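Local coordinates for CBS domain protein (Sulfolobus tokodaii, PDB 2EF7) that is of unknown function but carries a pair of CBS domains, modules that in relatives often bind adenine nucleotides and regulate attached activities, at residues I26-V29 with M30-N34; T51-D54 with I55-I59; G88-A91 with L92-F96; I5-E8 with Y9-T12. One frame throughout, in Å; residues are numbered along the deposited sequence.

Contact 1: residues I26-V29 with M30-N34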
ATOM      1  N   ILE A  26      19.331 -25.245  -4.538  1.00 21.39           N
ATOM      2  CA  ILE A  26      18.261 -24.332  -4.149  1.00 22.20           C
ATOM      3  C   ILE A  26      18.625 -22.916  -4.585  1.00 26.25           C
ATOM      4  O   ILE A  26      17.779 -22.181  -5.109  1.00 23.23           O
ATOM      5  CB  ILE A  26      18.053 -24.346  -2.620  1.00 23.04           C
ATOM      6  CG1 ILE A  26      17.627 -25.747  -2.165  1.00 27.54           C
ATOM      7  CG2 ILE A  26      17.019 -23.300  -2.229  1.00 21.06           C
ATOM      8  CD1 ILE A  26      17.756 -25.973  -0.652  1.00 24.00           C
ATOM      9  N   ALA A  27      19.880 -22.528  -4.357  1.00 20.69           N
ATOM     10  CA  ALA A  27      20.312 -21.191  -4.738  1.00 22.03           C
ATOM     11  C   ALA A  27      20.175 -21.061  -6.245  1.00 19.46           C
ATOM     12  O   ALA A  27      19.821 -20.004  -6.759  1.00 22.22           O
ATOM     13  CB  ALA A  27      21.763 -20.944  -4.312  1.00 24.83           C
ATOM     14  N   LYS A  28      20.441 -22.151  -6.954  1.00 24.14           N
ATOM     15  CA  LYS A  28      20.343 -22.123  -8.399  1.00 22.47           C
ATOM     16  C   LYS A  28      18.904 -21.883  -8.839  1.00 28.10           C
ATOM     17  O   LYS A  28      18.664 -21.142  -9.791  1.00 26.97           O
ATOM     18  CB  LYS A  28      20.862 -23.429  -8.998  1.00 28.70           C
ATOM     19  CG  LYS A  28      20.876 -23.440 -10.523  1.00 38.93           C
ATOM     20  CD  LYS A  28      21.617 -24.650 -11.065  1.00 48.73           C
ATOM     21  CE  LYS A  28      21.719 -24.613 -12.584  1.00 53.09           C
ATOM     22  NZ  LYS A  28      22.711 -25.605 -13.102  1.00 58.06           N
ATOM     23  N   VAL A  29      17.946 -22.501  -8.149  1.00 26.22           N
ATOM     24  CA  VAL A  29      16.543 -22.331  -8.517  1.00 29.01           C
ATOM     25  C   VAL A  29      16.099 -20.893  -8.307  1.00 25.12           C
ATOM     26  O   VAL A  29      15.472 -20.288  -9.177  1.00 27.09           O
ATOM     27  CB  VAL A  29      15.603 -23.231  -7.686  1.00 31.13           C
ATOM     28  CG1 VAL A  29      14.161 -22.945  -8.069  1.00 32.84           C
ATOM     29  CG2 VAL A  29      15.923 -24.702  -7.922  1.00 35.65           C
HETATM   30  N   MSE A  30      16.421 -20.359  -7.135  1.00 24.98           N
HETATM   31  CA  MSE A  30      16.055 -19.000  -6.783  1.00 22.24           C
HETATM   32  C   MSE A  30      16.688 -17.996  -7.729  1.00 29.38           C
HETATM   33  O   MSE A  30      16.079 -16.979  -8.067  1.00 26.16           O
HETATM   34  CB  MSE A  30      16.469 -18.721  -5.346  1.00 21.53           C
HETATM   35  CG  MSE A  30      15.785 -19.650  -4.348  1.00 23.59           C
HETATM   36 SE   MSE A  30      16.458 -19.435  -2.548  1.00 39.29          SE
HETATM   37  CE  MSE A  30      16.267 -17.518  -2.393  1.00 18.99           C
ATOM     38  N   THR A  31      17.907 -18.294  -8.168  1.00 23.97           N
ATOM     39  CA  THR A  31      18.611 -17.415  -9.086  1.00 26.16           C
ATOM     40  C   THR A  31      17.963 -17.480 -10.471  1.00 27.65           C
ATOM     41  O   THR A  31      17.715 -16.450 -11.090  1.00 30.71           O
ATOM     42  CB  THR A  31      20.103 -17.815  -9.213  1.00 27.39           C
ATOM     43  OG1 THR A  31      20.759 -17.613  -7.958  1.00 29.13           O
ATOM     44  CG2 THR A  31      20.795 -16.985 -10.289  1.00 29.60           C
ATOM     45  N   GLU A  32      17.674 -18.693 -10.940  1.00 30.62           N
ATOM     46  CA  GLU A  32      17.077 -18.879 -12.260  1.00 35.92           C
ATOM     47  C   GLU A  32      15.612 -18.490 -12.365  1.00 39.71           C
ATOM     48  O   GLU A  32      15.136 -18.159 -13.453  1.00 42.41           O
ATOM     49  CB  GLU A  32      17.267 -20.319 -12.718  1.00 38.20           C
ATOM     50  CG  GLU A  32      18.721 -20.636 -13.024  1.00 45.46           C
ATOM     51  CD  GLU A  32      18.958 -22.100 -13.324  1.00 55.93           C
ATOM     52  OE1 GLU A  32      20.116 -22.463 -13.629  1.00 59.52           O
ATOM     53  OE2 GLU A  32      17.989 -22.886 -13.251  1.00 61.66           O
ATOM     54  N   LYS A  33      14.903 -18.530 -11.240  1.00 37.94           N
ATOM     55  CA  LYS A  33      13.492 -18.161 -11.196  1.00 33.82           C
ATOM     56  C   LYS A  33      13.361 -16.718 -10.705  1.00 35.28           C
ATOM     57  O   LYS A  33      12.273 -16.146 -10.705  1.00 33.98           O
ATOM     58  CB  LYS A  33      12.728 -19.081 -10.241  1.00 34.84           C
ATOM     59  CG  LYS A  33      12.557 -20.513 -10.715  1.00 41.97           C
ATOM     60  CD  LYS A  33      11.689 -20.589 -11.953  1.00 42.14           C
ATOM     61  CE  LYS A  33      11.148 -21.990 -12.153  1.00 47.56           C
ATOM     62  NZ  LYS A  33      12.225 -23.014 -12.157  1.00 52.02           N
ATOM     63  N   ASN A  34      14.481 -16.143 -10.280  1.00 37.75           N
ATOM     64  CA  ASN A  34      14.516 -14.782  -9.764  1.00 36.23           C
ATOM     65  C   ASN A  34      13.489 -14.582  -8.652  1.00 36.97           C
ATOM     66  O   ASN A  34      12.612 -13.721  -8.745  1.00 35.97           O
ATOM     67  CB  ASN A  34      14.276 -13.775 -10.894  1.00 41.50           C
ATOM     68  CG  ASN A  34      14.467 -12.332 -10.443  1.00 49.71           C
ATOM     69  OD1 ASN A  34      15.388 -12.021  -9.688  1.00 51.62           O
ATOM     70  ND2 ASN A  34      13.602 -11.442 -10.918  1.00 56.27           N
TER
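Met30 N gives its hydrogen to Ile26 O in a nearly straight bond of 3.0 Å, N-H...O angle 173°, and the next amides repeat the i to i-4 pattern through Lys33 N to Val29 O, so 26-29 and 30-33 are successive turns of one alpha-helix. Ala27 O carries a double load. Thr31 N and Thr31 OG1 both donate to it, the hydroxyl at 2.8 Å, and they come from opposite faces of the carbonyl plane, OG1 standing 36° out of it. The hydroxyl is turned back over the preceding turn because OG1 lies beside the backbone N and anti to the carbonyl carbon (chi1 -65°). A valine in place of Thr31 would probably leave Ala27 O with the amide of that residue as its one donor from the next turn and the side chain without its tie to the backbone. This helix is the crossover of a beta-alpha-beta unit between strands 16-18 and 37-42 of the first CBS domain. On its buried side, Ile26 and Met30, a selenomethionine, run alongside each other and point the same way, with Ile26 CG2 touching Met30 SE at 3.9 Å; both also rest on Val38 of strand 37-42. Ala27 and Thr31 pack instead on the second subunit, against Ile59 and Gly60 of that chain. On another flank Val29 CG1 lies beside Lys33 CG at 3.9 Å. Asn34, with positive phi, is the C-prime residue of a Schellman motif in which Ile35 N bonds to Met30 O and Asn34 N, weakly, to Thr31 O at 3.3 Å.

Contact 2: residues T51-D54 with I55-I59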
ATOM      1  N   THR A  51      14.677 -18.471   2.732  1.00 23.19           N
ATOM      2  CA  THR A  51      14.762 -17.135   2.145  1.00 27.02           C
ATOM      3  C   THR A  51      16.214 -16.901   1.791  1.00 27.21           C
ATOM      4  O   THR A  51      17.081 -17.691   2.176  1.00 29.14           O
ATOM      5  CB  THR A  51      14.387 -16.045   3.139  1.00 25.86           C
ATOM      6  OG1 THR A  51      15.284 -16.113   4.259  1.00 26.96           O
ATOM      7  CG2 THR A  51      12.943 -16.217   3.607  1.00 30.38           C
ATOM      8  N   GLU A  52      16.479 -15.813   1.074  1.00 25.70           N
ATOM      9  CA  GLU A  52      17.849 -15.484   0.694  1.00 29.48           C
ATOM     10  C   GLU A  52      18.688 -15.361   1.954  1.00 26.04           C
ATOM     11  O   GLU A  52      19.847 -15.763   1.977  1.00 22.85           O
ATOM     12  CB  GLU A  52      17.895 -14.159  -0.062  1.00 27.63           C
ATOM     13  CG  GLU A  52      17.018 -14.139  -1.281  1.00 35.51           C
ATOM     14  CD  GLU A  52      17.107 -12.830  -2.018  1.00 38.25           C
ATOM     15  OE1 GLU A  52      16.962 -11.775  -1.367  1.00 37.74           O
ATOM     16  OE2 GLU A  52      17.318 -12.852  -3.245  1.00 39.03           O
ATOM     17  N   ARG A  53      18.090 -14.794   2.997  1.00 24.18           N
ATOM     18  CA  ARG A  53      18.778 -14.602   4.266  1.00 25.79           C
ATOM     19  C   ARG A  53      19.137 -15.932   4.920  1.00 29.55           C
ATOM     20  O   ARG A  53      20.212 -16.072   5.517  1.00 27.02           O
ATOM     21  CB  ARG A  53      17.915 -13.770   5.212  1.00 33.76           C
ATOM     22  CG  ARG A  53      18.546 -13.543   6.567  1.00 46.00           C
ATOM     23  CD  ARG A  53      17.997 -12.287   7.208  1.00 55.65           C
ATOM     24  NE  ARG A  53      18.093 -11.153   6.293  1.00 64.40           N
ATOM     25  CZ  ARG A  53      17.884  -9.886   6.632  1.00 64.47           C
ATOM     26  NH1 ARG A  53      17.566  -9.574   7.881  1.00 69.38           N
ATOM     27  NH2 ARG A  53      17.986  -8.931   5.719  1.00 63.73           N
ATOM     28  N   ASP A  54      18.242 -16.912   4.809  1.00 25.01           N
ATOM     29  CA  ASP A  54      18.514 -18.219   5.388  1.00 23.57           C
ATOM     30  C   ASP A  54      19.727 -18.821   4.714  1.00 25.51           C
ATOM     31  O   ASP A  54      20.538 -19.478   5.365  1.00 28.07           O
ATOM     32  CB  ASP A  54      17.330 -19.164   5.225  1.00 24.30           C
ATOM     33  CG  ASP A  54      16.154 -18.772   6.091  1.00 39.37           C
ATOM     34  OD1 ASP A  54      16.395 -18.298   7.222  1.00 31.59           O
ATOM     35  OD2 ASP A  54      14.998 -18.954   5.649  1.00 39.63           O
ATOM     36  N   ILE A  55      19.851 -18.600   3.409  1.00 20.84           N
ATOM     37  CA  ILE A  55      20.991 -19.123   2.676  1.00 23.80           C
ATOM     38  C   ILE A  55      22.275 -18.441   3.143  1.00 23.48           C
ATOM     39  O   ILE A  55      23.258 -19.110   3.454  1.00 23.27           O
ATOM     40  CB  ILE A  55      20.817 -18.923   1.152  1.00 27.66           C
ATOM     41  CG1 ILE A  55      19.778 -19.922   0.626  1.00 25.87           C
ATOM     42  CG2 ILE A  55      22.149 -19.135   0.425  1.00 26.59           C
ATOM     43  CD1 ILE A  55      19.641 -19.918  -0.877  1.00 35.26           C
ATOM     44  N   VAL A  56      22.257 -17.114   3.210  1.00 26.48           N
ATOM     45  CA  VAL A  56      23.431 -16.365   3.636  1.00 29.60           C
ATOM     46  C   VAL A  56      23.827 -16.735   5.057  1.00 32.38           C
ATOM     47  O   VAL A  56      25.003 -16.868   5.375  1.00 28.92           O
ATOM     48  CB  VAL A  56      23.182 -14.851   3.567  1.00 30.54           C
ATOM     49  CG1 VAL A  56      24.369 -14.090   4.186  1.00 27.68           C
ATOM     50  CG2 VAL A  56      23.001 -14.435   2.126  1.00 24.49           C
ATOM     51  N   LYS A  57      22.831 -16.912   5.909  1.00 31.64           N
ATOM     52  CA  LYS A  57      23.083 -17.264   7.290  1.00 32.68           C
ATOM     53  C   LYS A  57      23.797 -18.615   7.370  1.00 34.48           C
ATOM     54  O   LYS A  57      24.784 -18.759   8.088  1.00 32.04           O
ATOM     55  CB  LYS A  57      21.755 -17.308   8.047  1.00 42.07           C
ATOM     56  CG  LYS A  57      21.870 -17.188   9.545  1.00 54.76           C
ATOM     57  CD  LYS A  57      20.965 -16.074  10.061  1.00 61.30           C
ATOM     58  CE  LYS A  57      19.495 -16.344   9.759  1.00 63.47           C
ATOM     59  NZ  LYS A  57      18.613 -15.256  10.284  1.00 59.10           N
ATOM     60  N   ALA A  58      23.311 -19.606   6.626  1.00 29.99           N
ATOM     61  CA  ALA A  58      23.931 -20.930   6.662  1.00 28.69           C
ATOM     62  C   ALA A  58      25.382 -20.878   6.193  1.00 34.57           C
ATOM     63  O   ALA A  58      26.253 -21.561   6.752  1.00 30.28           O
ATOM     64  CB  ALA A  58      23.142 -21.902   5.815  1.00 19.02           C
ATOM     65  N   ILE A  59      25.648 -20.069   5.171  1.00 24.68           N
ATOM     66  CA  ILE A  59      27.007 -19.935   4.653  1.00 28.10           C
ATOM     67  C   ILE A  59      27.862 -19.244   5.699  1.00 28.59           C
ATOM     68  O   ILE A  59      28.986 -19.663   5.966  1.00 31.04           O
ATOM     69  CB  ILE A  59      27.021 -19.136   3.341  1.00 32.80           C
ATOM     70  CG1 ILE A  59      26.281 -19.942   2.275  1.00 22.19           C
ATOM     71  CG2 ILE A  59      28.464 -18.851   2.891  1.00 21.05           C
ATOM     72  CD1 ILE A  59      26.031 -19.174   1.025  1.00 37.27           C
TER
HETATM   73  O   HOH W   1      16.053 -16.219   8.403  1.00 53.17           O
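Asp54 OD2 receives Thr51 N at 3.0 Å, the donor meeting the anti side of the carboxylate and 32° out of its plane, and Thr74 OG1 also bonds to this oxygen. In return Asp54 N donates to Thr51 OG1 at 3.1 Å. The two reciprocal bonds make a capping box with Thr51 as N-cap, fixing where strand 45-51 gives way to helix 52-60. Asp54 CG sits beside its own backbone N (chi1 -70°), which directs the carboxylate back toward the first turn; a negative group here would probably also interact favourably with the helix dipole. From this start the regular backbone bonds lead into 55-59, first Ile55 N to Thr51 O at 3.2 Å and then Val56 N to Glu52 O at 3.0 Å. The helix belongs to the first CBS domain and lines a subunit interface: Glu52 and Arg53 each form a salt bridge with the other residue on the second subunit, and Val56 packs on Ala27 of that subunit. Within the chain, Ile55 rests on Phe72. Lys57 folds over the outer side of the preceding turn, its chain bent at chi2 and chi3 (chi3 61°), and NZ approaches Arg53 CG at 4.1 Å. Asp54 OD1 and Lys57 NZ stay 4.9 Å apart, too far for direct contact; a water lies between them, but its bridge is doubtful, being implausibly close to Asp54 OD1 and only weakly bonded to Lys57 NZ.

Contact 3: residues G88-A91 with L92-F96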
ATOM      1  N   GLY A  88     -10.251 -16.693   8.015  1.00 27.42           N
ATOM      2  CA  GLY A  88      -9.646 -17.823   8.687  1.00 28.04           C
ATOM      3  C   GLY A  88      -8.139 -17.695   8.573  1.00 24.22           C
ATOM      4  O   GLY A  88      -7.403 -17.890   9.546  1.00 24.86           O
ATOM      5  N   ALA A  89      -7.676 -17.371   7.370  1.00 24.59           N
ATOM      6  CA  ALA A  89      -6.250 -17.189   7.137  1.00 30.95           C
ATOM      7  C   ALA A  89      -5.776 -16.022   8.013  1.00 28.36           C
ATOM      8  O   ALA A  89      -4.692 -16.066   8.596  1.00 30.08           O
ATOM      9  CB  ALA A  89      -5.994 -16.883   5.661  1.00 24.03           C
ATOM     10  N   LEU A  90      -6.605 -14.987   8.109  1.00 32.24           N
ATOM     11  CA  LEU A  90      -6.286 -13.816   8.917  1.00 30.50           C
ATOM     12  C   LEU A  90      -6.116 -14.184  10.388  1.00 28.09           C
ATOM     13  O   LEU A  90      -5.175 -13.742  11.052  1.00 24.71           O
ATOM     14  CB  LEU A  90      -7.395 -12.776   8.801  1.00 26.98           C
ATOM     15  CG  LEU A  90      -7.144 -11.493   9.594  1.00 28.48           C
ATOM     16  CD1 LEU A  90      -5.854 -10.834   9.138  1.00 25.26           C
ATOM     17  CD2 LEU A  90      -8.320 -10.553   9.396  1.00 26.21           C
ATOM     18  N   ALA A  91      -7.035 -14.986  10.904  1.00 24.82           N
ATOM     19  CA  ALA A  91      -6.959 -15.375  12.300  1.00 25.17           C
ATOM     20  C   ALA A  91      -5.685 -16.162  12.575  1.00 28.97           C
ATOM     21  O   ALA A  91      -5.082 -16.013  13.637  1.00 29.06           O
ATOM     22  CB  ALA A  91      -8.177 -16.188  12.684  1.00 20.31           C
ATOM     23  N   LEU A  92      -5.263 -16.985  11.613  1.00 29.12           N
ATOM     24  CA  LEU A  92      -4.062 -17.793  11.788  1.00 30.74           C
ATOM     25  C   LEU A  92      -2.811 -16.918  11.737  1.00 28.05           C
ATOM     26  O   LEU A  92      -1.871 -17.126  12.496  1.00 29.92           O
ATOM     27  CB  LEU A  92      -3.994 -18.888  10.713  1.00 32.68           C
ATOM     28  CG  LEU A  92      -3.337 -20.204  11.136  1.00 34.53           C
ATOM     29  CD1 LEU A  92      -4.064 -20.755  12.349  1.00 37.97           C
ATOM     30  CD2 LEU A  92      -3.387 -21.209  10.001  1.00 35.83           C
HETATM   31  N   MSE A  93      -2.804 -15.937  10.841  1.00 25.13           N
HETATM   32  CA  MSE A  93      -1.672 -15.028  10.728  1.00 30.58           C
HETATM   33  C   MSE A  93      -1.479 -14.244  12.035  1.00 30.56           C
HETATM   34  O   MSE A  93      -0.359 -14.157  12.556  1.00 31.80           O
HETATM   35  CB  MSE A  93      -1.891 -14.063   9.560  1.00 25.63           C
HETATM   36  CG  MSE A  93      -1.698 -14.699   8.191  1.00 39.58           C
HETATM   37 SE   MSE A  93      -2.255 -13.551   6.743  1.00 51.32          SE
HETATM   38  CE  MSE A  93      -2.716 -14.913   5.455  1.00 53.64           C
ATOM     39  N   ARG A  94      -2.564 -13.680  12.563  1.00 28.89           N
ATOM     40  CA  ARG A  94      -2.499 -12.917  13.812  1.00 31.83           C
ATOM     41  C   ARG A  94      -1.990 -13.810  14.935  1.00 32.64           C
ATOM     42  O   ARG A  94      -1.066 -13.448  15.663  1.00 32.77           O
ATOM     43  CB  ARG A  94      -3.881 -12.373  14.195  1.00 30.21           C
ATOM     44  CG  ARG A  94      -4.435 -11.316  13.242  1.00 48.32           C
ATOM     45  CD  ARG A  94      -5.840 -10.851  13.640  1.00 53.37           C
ATOM     46  NE  ARG A  94      -5.864 -10.161  14.930  1.00 62.40           N
ATOM     47  CZ  ARG A  94      -6.941  -9.571  15.443  1.00 69.11           C
ATOM     48  NH1 ARG A  94      -6.873  -8.966  16.625  1.00 67.06           N
ATOM     49  NH2 ARG A  94      -8.087  -9.582  14.775  1.00 71.88           N
ATOM     50  N   GLN A  95      -2.593 -14.987  15.063  1.00 29.54           N
ATOM     51  CA  GLN A  95      -2.208 -15.936  16.101  1.00 32.01           C
ATOM     52  C   GLN A  95      -0.716 -16.239  16.127  1.00 31.55           C
ATOM     53  O   GLN A  95      -0.127 -16.340  17.196  1.00 31.08           O
ATOM     54  CB  GLN A  95      -2.973 -17.259  15.938  1.00 35.00           C
ATOM     55  CG  GLN A  95      -2.724 -18.238  17.077  1.00 30.11           C
ATOM     56  CD  GLN A  95      -3.638 -19.450  17.033  1.00 32.23           C
ATOM     57  OE1 GLN A  95      -4.840 -19.323  16.801  1.00 31.22           O
ATOM     58  NE2 GLN A  95      -3.077 -20.628  17.278  1.00 23.04           N
ATOM     59  N   PHE A  96      -0.113 -16.380  14.949  1.00 33.76           N
ATOM     60  CA  PHE A  96       1.305 -16.705  14.844  1.00 33.65           C
ATOM     61  C   PHE A  96       2.186 -15.536  14.431  1.00 34.50           C
ATOM     62  O   PHE A  96       3.361 -15.714  14.113  1.00 36.75           O
ATOM     63  CB  PHE A  96       1.477 -17.866  13.870  1.00 30.04           C
ATOM     64  CG  PHE A  96       0.966 -19.167  14.404  1.00 33.57           C
ATOM     65  CD1 PHE A  96       1.743 -19.928  15.272  1.00 33.09           C
ATOM     66  CD2 PHE A  96      -0.314 -19.602  14.097  1.00 24.44           C
ATOM     67  CE1 PHE A  96       1.250 -21.100  15.828  1.00 34.31           C
ATOM     68  CE2 PHE A  96      -0.817 -20.775  14.648  1.00 27.05           C
ATOM     69  CZ  PHE A  96      -0.036 -21.526  15.516  1.00 31.73           C
TER
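Met93, a selenomethionine, reaches back one turn to place CE against Ala89 CB at 3.8 Å, the apolar side-chain contact between 88-91 and 92-96. Both segments belong to helix 86-96, the crossover of the beta-alpha-beta unit between strands 80-81 and 100-104 in the second CBS domain. Met93 CG lies beside the backbone N (chi1 -74°), which puts it 3.3 Å from Ala89 O; the chain beyond is extended and carries CE on to Ala89 CB. That carbonyl is itself held by Met93 N at 2.9 Å, N-H...O angle 157°. The same pattern carries the backbone on, with Arg94 N bonded to Leu90 O at 3.0 Å and nearly straight at 173°. Arg94 lays its aliphatic part back along Leu90, its CD lying 4.3 Å from Leu90 CG. Beyond this shell, Leu90 and Met93 pack on Ile116 and Ile119 of helix 116-126, while Leu92 and Met93 meet Leu101 of strand 100-104. A third subunit lies against the helix too, its Thr87 on Arg94. Further along the helix, the Phe96 ring has Leu92 O at its edge, in plane, and Phe96 N donates to that same oxygen at 3.1 Å.

Contact 4: residues I5-E8 with Y9-T12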
ATOM      1  N   ILE A   5     -12.841 -16.794  -0.226  1.00 24.47           N
ATOM      2  CA  ILE A   5     -12.010 -17.906   0.230  1.00 29.18           C
ATOM      3  C   ILE A   5     -10.566 -17.798  -0.257  1.00 25.49           C
ATOM      4  O   ILE A   5     -10.304 -17.252  -1.322  1.00 25.72           O
ATOM      5  CB  ILE A   5     -12.594 -19.282  -0.193  1.00 34.43           C
ATOM      6  CG1 ILE A   5     -12.522 -19.454  -1.709  1.00 42.75           C
ATOM      7  CG2 ILE A   5     -14.041 -19.402   0.287  1.00 36.60           C
ATOM      8  CD1 ILE A   5     -12.847 -20.875  -2.175  1.00 48.22           C
ATOM      9  N   VAL A   6      -9.646 -18.318   0.549  1.00 25.62           N
ATOM     10  CA  VAL A   6      -8.207 -18.307   0.265  1.00 25.44           C
ATOM     11  C   VAL A   6      -7.843 -18.599  -1.192  1.00 26.76           C
ATOM     12  O   VAL A   6      -7.084 -17.860  -1.816  1.00 28.38           O
ATOM     13  CB  VAL A   6      -7.486 -19.326   1.188  1.00 22.83           C
ATOM     14  CG1 VAL A   6      -6.020 -19.453   0.807  1.00 20.74           C
ATOM     15  CG2 VAL A   6      -7.627 -18.878   2.645  1.00 25.28           C
ATOM     16  N   LYS A   7      -8.396 -19.686  -1.716  1.00 31.41           N
ATOM     17  CA  LYS A   7      -8.173 -20.133  -3.085  1.00 36.76           C
ATOM     18  C   LYS A   7      -8.244 -19.012  -4.133  1.00 40.27           C
ATOM     19  O   LYS A   7      -7.429 -18.963  -5.055  1.00 40.47           O
ATOM     20  CB  LYS A   7      -9.196 -21.234  -3.409  1.00 40.72           C
ATOM     21  CG  LYS A   7      -9.060 -21.892  -4.772  1.00 52.37           C
ATOM     22  CD  LYS A   7     -10.160 -22.931  -4.968  1.00 53.02           C
ATOM     23  CE  LYS A   7     -10.044 -23.623  -6.317  1.00 63.97           C
ATOM     24  NZ  LYS A   7      -8.788 -24.416  -6.422  1.00 69.34           N
ATOM     25  N   GLU A   8      -9.205 -18.101  -3.991  1.00 36.54           N
ATOM     26  CA  GLU A   8      -9.355 -17.008  -4.961  1.00 35.84           C
ATOM     27  C   GLU A   8      -8.379 -15.849  -4.793  1.00 36.14           C
ATOM     28  O   GLU A   8      -8.312 -14.966  -5.657  1.00 36.80           O
ATOM     29  CB  GLU A   8     -10.785 -16.451  -4.919  1.00 37.02           C
ATOM     30  CG  GLU A   8     -11.852 -17.459  -5.361  1.00 49.43           C
ATOM     31  CD  GLU A   8     -11.546 -18.046  -6.734  1.00 52.48           C
ATOM     32  OE1 GLU A   8     -11.369 -19.296  -6.826  1.00 54.82           O
ATOM     33  OE2 GLU A   8     -11.465 -17.260  -7.714  1.00 48.24           O
ATOM     34  N   TYR A   9      -7.615 -15.835  -3.702  1.00 33.59           N
ATOM     35  CA  TYR A   9      -6.682 -14.731  -3.482  1.00 30.81           C
ATOM     36  C   TYR A   9      -5.225 -15.121  -3.291  1.00 33.92           C
ATOM     37  O   TYR A   9      -4.350 -14.257  -3.233  1.00 33.00           O
ATOM     38  CB  TYR A   9      -7.149 -13.895  -2.287  1.00 30.62           C
ATOM     39  CG  TYR A   9      -8.363 -13.068  -2.611  1.00 31.05           C
ATOM     40  CD1 TYR A   9      -8.230 -11.774  -3.114  1.00 31.52           C
ATOM     41  CD2 TYR A   9      -9.643 -13.607  -2.504  1.00 33.46           C
ATOM     42  CE1 TYR A   9      -9.337 -11.041  -3.508  1.00 36.31           C
ATOM     43  CE2 TYR A   9     -10.761 -12.879  -2.899  1.00 39.09           C
ATOM     44  CZ  TYR A   9     -10.598 -11.600  -3.400  1.00 37.93           C
ATOM     45  OH  TYR A   9     -11.695 -10.876  -3.798  1.00 51.61           O
HETATM   46  N   MSE A  10      -4.967 -16.419  -3.195  1.00 31.36           N
HETATM   47  CA  MSE A  10      -3.612 -16.914  -3.001  1.00 32.36           C
HETATM   48  C   MSE A  10      -2.793 -16.811  -4.281  1.00 33.12           C
HETATM   49  O   MSE A  10      -3.331 -16.796  -5.382  1.00 31.82           O
HETATM   50  CB  MSE A  10      -3.647 -18.378  -2.563  1.00 28.86           C
HETATM   51  CG  MSE A  10      -4.114 -19.327  -3.661  1.00 30.46           C
HETATM   52 SE   MSE A  10      -4.151 -21.162  -3.092  1.00 37.10          SE
HETATM   53  CE  MSE A  10      -4.874 -21.990  -4.691  1.00 35.36           C
ATOM     54  N   LYS A  11      -1.483 -16.723  -4.122  1.00 32.93           N
ATOM     55  CA  LYS A  11      -0.592 -16.680  -5.262  1.00 32.74           C
ATOM     56  C   LYS A  11      -0.316 -18.149  -5.543  1.00 31.96           C
ATOM     57  O   LYS A  11       0.119 -18.884  -4.656  1.00 32.02           O
ATOM     58  CB  LYS A  11       0.702 -15.961  -4.892  1.00 40.73           C
ATOM     59  CG  LYS A  11       1.814 -16.086  -5.912  1.00 50.22           C
ATOM     60  CD  LYS A  11       3.104 -15.509  -5.347  1.00 56.12           C
ATOM     61  CE  LYS A  11       4.310 -15.873  -6.200  1.00 61.51           C
ATOM     62  NZ  LYS A  11       5.585 -15.372  -5.600  1.00 64.02           N
ATOM     63  N   THR A  12      -0.598 -18.584  -6.762  1.00 29.48           N
ATOM     64  CA  THR A  12      -0.369 -19.968  -7.144  1.00 34.58           C
ATOM     65  C   THR A  12       0.952 -20.104  -7.893  1.00 40.44           C
ATOM     66  O   THR A  12       1.684 -19.130  -8.066  1.00 41.87           O
ATOM     67  CB  THR A  12      -1.494 -20.473  -8.047  1.00 35.07           C
ATOM     68  OG1 THR A  12      -1.590 -19.623  -9.195  1.00 40.39           O
ATOM     69  CG2 THR A  12      -2.820 -20.465  -7.296  1.00 30.43           C
TER
HETATM   70  O   HOH W   2      -5.620 -17.280  -6.416  1.00 46.31           O
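Ile5 meets Tyr9 through its backbone: Ile5 O lies at the edge of the Tyr9 ring, in the ring plane, while the same oxygen accepts Glu8 N at 3.0 Å. Val6 O accepts two amides. Tyr9 N reaches it at 2.8 Å from above the carbonyl plane, 48° out of it, and Met10 N at 2.9 Å, closer to the line of the carbonyl but with a bent N-H...O angle of 133°. Residues 6-8 have helical torsions without a regular bond ladder, so this is a single tight turn before strand 16-18. The Val6 side chain adds a looser touch, CG1 to Met10 CB at 4.3 Å. Selenomethionine Met10 has CG between its backbone N and carbonyl carbon (chi1 69°), and its extended chain then runs alongside Lys7, pointing the same way, with Lys7 CG 4.2 Å from Met10 CE; a water donates to both Lys7 O, at 2.8 Å, and Met10 O, bridging the turn to the chain that follows. Glu8 O lies over one face of the Tyr9 ring, 3.6 Å from Tyr9 CG. The ring's hydroxyl bonds to Glu4 OE2 and to Asp125 OD1, tying the turn to helix 116-126. A phenylalanine in place of Tyr9 would probably keep the ring packing but deprive those two carboxylates of a shared partner. Although the turn is counted with the first CBS domain, it lies against the second: Val6 packs on Ala89 of helix 86-96, Tyr9 on Ile86 of that helix, and both Val6 and Met10 on Val103 of strand 100-104.

How the contacts relate
Contacts 1 and 2 belong to one CBS domain and touch directly: Met30 SE lies 3.6 Å from Ile55 CD1, so their helices share an apolar seam, and both face the second subunit. Contact 3 lies in the other domain, its centre about 30 Å from that of contact 1, and meets a third subunit; helices 23-33 and 86-96 occupy equivalent crossover positions in their domains. These three are partly buried, one side of each helix turned inward, whereas contact 4 is a surface turn, yet its Val6 CG2 reaches Ala89 CB of contact 3 at 4.0 Å. Chemistry varies accordingly: a hydroxyl-to-carbonyl bond in 26-34, reciprocal capping in 51-59, chiefly apolar packing in 88-96, a shared carbonyl with a bridging water in 5-12.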